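Local atomic coordinates of beta-lactamase domain protein (Burkholderia ambifaria, PDB entry 5I0P), a protein that binds two zinc ions in a metallo-beta-lactamase-type site and is probably a metal-dependent hydrolase of undetermined substrate. Residues G315-M320 against T332-E337. Numbering follows the deposited sequence.
Sequences GIVPIM and TFALGE
V317 reaches across to A334 and has the largest share of this small contact. V317 CG1 and V317 CG2 each lie 4.1 Å from A334 CB. CG1 stands anti to the backbone N (chi1 164°), and that setting swings V317 CG2 round onto the backbone of the other helix, 3.7 Å from A334 O and 3.8 Å from L335 N. The valine therefore packs against the first turn of 333-337 as much as against a side chain. L335 itself points its side chain away, and its share in the contact is mostly main chain.

One turn further along 315-320, the nearly extended M320 brings its sulfur over. M320 SD lies 4.2 Å from E337 O and 4.5 Å from E337 CG, which is loose van der Waals packing. E337 O accepts a hydrogen bond from H341 ND1, while the E337 carboxylate leads away from M320 and E337 OE1 accepts a weak one from V242 N.

No hydrogen bond joins the segments, whose axes pass 8.8 Å apart at 91°. Both lie in the metallo-beta-lactamase-like C-terminal region. I316 and M320 touch V302 of helix 284-308, while I316 and V317 meet A338 of helix 333-347, which places helix 313-320 between the two. At the start of helix 333-347, G336 hydrogen-bonds V244 through the backbone, and the E337 side chain is about 8 Å from that of the zinc ligand H213.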
ATOM      1  N   GLY A 315       1.194 -11.893  23.949  1.00 44.79           N
ATOM      2  CA  GLY A 315       2.495 -11.964  24.608  1.00 42.89           C
ATOM      3  C   GLY A 315       3.662 -11.548  23.728  1.00 43.58           C
ATOM      4  O   GLY A 315       4.716 -11.137  24.236  1.00 45.12           O
ATOM      5  N   ILE A 316       3.510 -11.674  22.407  1.00 38.30           N
ATOM      6  CA  ILE A 316       4.591 -11.302  21.507  1.00 35.28           C
ATOM      7  C   ILE A 316       4.646  -9.781  21.318  1.00 45.49           C
ATOM      8  O   ILE A 316       5.700  -9.224  20.994  1.00 53.30           O
ATOM      9  CB  ILE A 316       4.456 -12.066  20.182  1.00 32.10           C
ATOM     10  CG1 ILE A 316       4.779 -13.543  20.429  1.00 35.03           C
ATOM     11  CG2 ILE A 316       5.375 -11.490  19.101  1.00 32.14           C
ATOM     12  CD1 ILE A 316       6.114 -13.748  21.175  1.00 36.40           C
ATOM     13  N   VAL A 317       3.538  -9.079  21.499  1.00 39.48           N
ATOM     14  CA  VAL A 317       3.542  -7.638  21.262  1.00 50.25           C
ATOM     15  C   VAL A 317       4.625  -6.924  22.071  1.00 53.60           C
ATOM     16  O   VAL A 317       5.457  -6.224  21.467  1.00 50.56           O
ATOM     17  CB  VAL A 317       2.133  -7.067  21.485  1.00 52.95           C
ATOM     18  CG1 VAL A 317       2.174  -5.530  21.642  1.00 49.26           C
ATOM     19  CG2 VAL A 317       1.214  -7.532  20.331  1.00 42.33           C
ATOM     20  N   PRO A 318       4.717  -7.084  23.396  1.00 54.01           N
ATOM     21  CA  PRO A 318       5.720  -6.288  24.133  1.00 64.63           C
ATOM     22  C   PRO A 318       7.146  -6.604  23.732  1.00 71.73           C
ATOM     23  O   PRO A 318       8.008  -5.716  23.785  1.00 79.80           O
ATOM     24  CB  PRO A 318       5.450  -6.643  25.604  1.00 66.47           C
ATOM     25  CG  PRO A 318       4.072  -7.242  25.619  1.00 65.59           C
ATOM     26  CD  PRO A 318       3.944  -7.951  24.299  1.00 54.23           C
ATOM     27  N   ILE A 319       7.415  -7.841  23.319  1.00 72.53           N
ATOM     28  CA  ILE A 319       8.737  -8.201  22.822  1.00 73.93           C
ATOM     29  C   ILE A 319       8.976  -7.561  21.460  1.00 72.90           C
ATOM     30  O   ILE A 319      10.043  -6.996  21.199  1.00 79.36           O
ATOM     31  CB  ILE A 319       8.891  -9.738  22.776  1.00 67.90           C
ATOM     32  N   MET A 320       7.991  -7.636  20.575  1.00 72.69           N
ATOM     33  CA  MET A 320       8.199  -7.201  19.198  1.00 77.84           C
ATOM     34  C   MET A 320       8.273  -5.686  19.081  1.00 80.24           C
ATOM     35  O   MET A 320       9.141  -5.154  18.378  1.00 85.20           O
ATOM     36  CB  MET A 320       7.084  -7.775  18.320  1.00 76.08           C
ATOM     37  CG  MET A 320       7.032  -7.273  16.890  1.00 73.46           C
ATOM     38  SD  MET A 320       6.049  -8.449  15.906  1.00 61.69           S
ATOM     39  CE  MET A 320       7.287  -9.721  15.790  1.00 51.37           C
ATOM     40  N   THR A 332      -4.070  -2.966  19.126  1.00 78.85           N
ATOM     41  CA  THR A 332      -4.864  -3.980  18.428  1.00 72.65           C
ATOM     42  C   THR A 332      -4.245  -4.341  17.098  1.00 74.75           C
ATOM     43  O   THR A 332      -4.216  -5.512  16.701  1.00 72.91           O
ATOM     44  CB  THR A 332      -6.305  -3.500  18.155  1.00 71.03           C
ATOM     45  N   PHE A 333      -3.753  -3.308  16.409  1.00 78.18           N
ATOM     46  CA  PHE A 333      -3.022  -3.525  15.165  1.00 70.16           C
ATOM     47  C   PHE A 333      -1.775  -4.356  15.413  1.00 66.89           C
ATOM     48  O   PHE A 333      -1.445  -5.253  14.624  1.00 63.98           O
ATOM     49  CB  PHE A 333      -2.651  -2.181  14.527  1.00 65.18           C
ATOM     50  N   ALA A 334      -1.107  -4.112  16.546  1.00 60.41           N
ATOM     51  CA  ALA A 334       0.162  -4.767  16.819  1.00 56.56           C
ATOM     52  C   ALA A 334      -0.014  -6.268  16.984  1.00 52.99           C
ATOM     53  O   ALA A 334       0.907  -7.030  16.680  1.00 41.09           O
ATOM     54  CB  ALA A 334       0.816  -4.157  18.060  1.00 54.25           C
ATOM     55  N   LEU A 335      -1.160  -6.696  17.515  1.00 55.97           N
ATOM     56  CA  LEU A 335      -1.456  -8.117  17.634  1.00 50.30           C
ATOM     57  C   LEU A 335      -1.473  -8.780  16.259  1.00 48.25           C
ATOM     58  O   LEU A 335      -0.849  -9.830  16.052  1.00 36.83           O
ATOM     59  CB  LEU A 335      -2.799  -8.275  18.341  1.00 54.11           C
ATOM     60  CG  LEU A 335      -3.428  -9.647  18.533  1.00 52.51           C
ATOM     61  CD1 LEU A 335      -3.038 -10.144  19.894  1.00 49.82           C
ATOM     62  CD2 LEU A 335      -4.955  -9.532  18.392  1.00 56.63           C
ATOM     63  N   GLY A 336      -2.106  -8.121  15.286  1.00 42.90           N
ATOM     64  CA  GLY A 336      -2.112  -8.646  13.938  1.00 46.38           C
ATOM     65  C   GLY A 336      -0.718  -8.785  13.363  1.00 49.14           C
ATOM     66  O   GLY A 336      -0.435  -9.731  12.617  1.00 49.61           O
ATOM     67  N   GLU A 337       0.168  -7.838  13.678  1.00 43.48           N
ATOM     68  CA  GLU A 337       1.535  -7.968  13.193  1.00 45.24           C
ATOM     69  C   GLU A 337       2.251  -9.111  13.913  1.00 39.42           C
ATOM     70  O   GLU A 337       3.038  -9.849  13.304  1.00 37.66           O
ATOM     71  CB  GLU A 337       2.274  -6.635  13.349  1.00 55.21           C
ATOM     72  CG  GLU A 337       3.647  -6.559  12.660  1.00 67.66           C
ATOM     73  CD  GLU A 337       3.622  -5.820  11.314  1.00 84.89           C
ATOM     74  OE1 GLU A 337       3.999  -6.444  10.296  1.00 91.84           O
ATOM     75  OE2 GLU A 337       3.236  -4.623  11.269  1.00 86.07           O
TER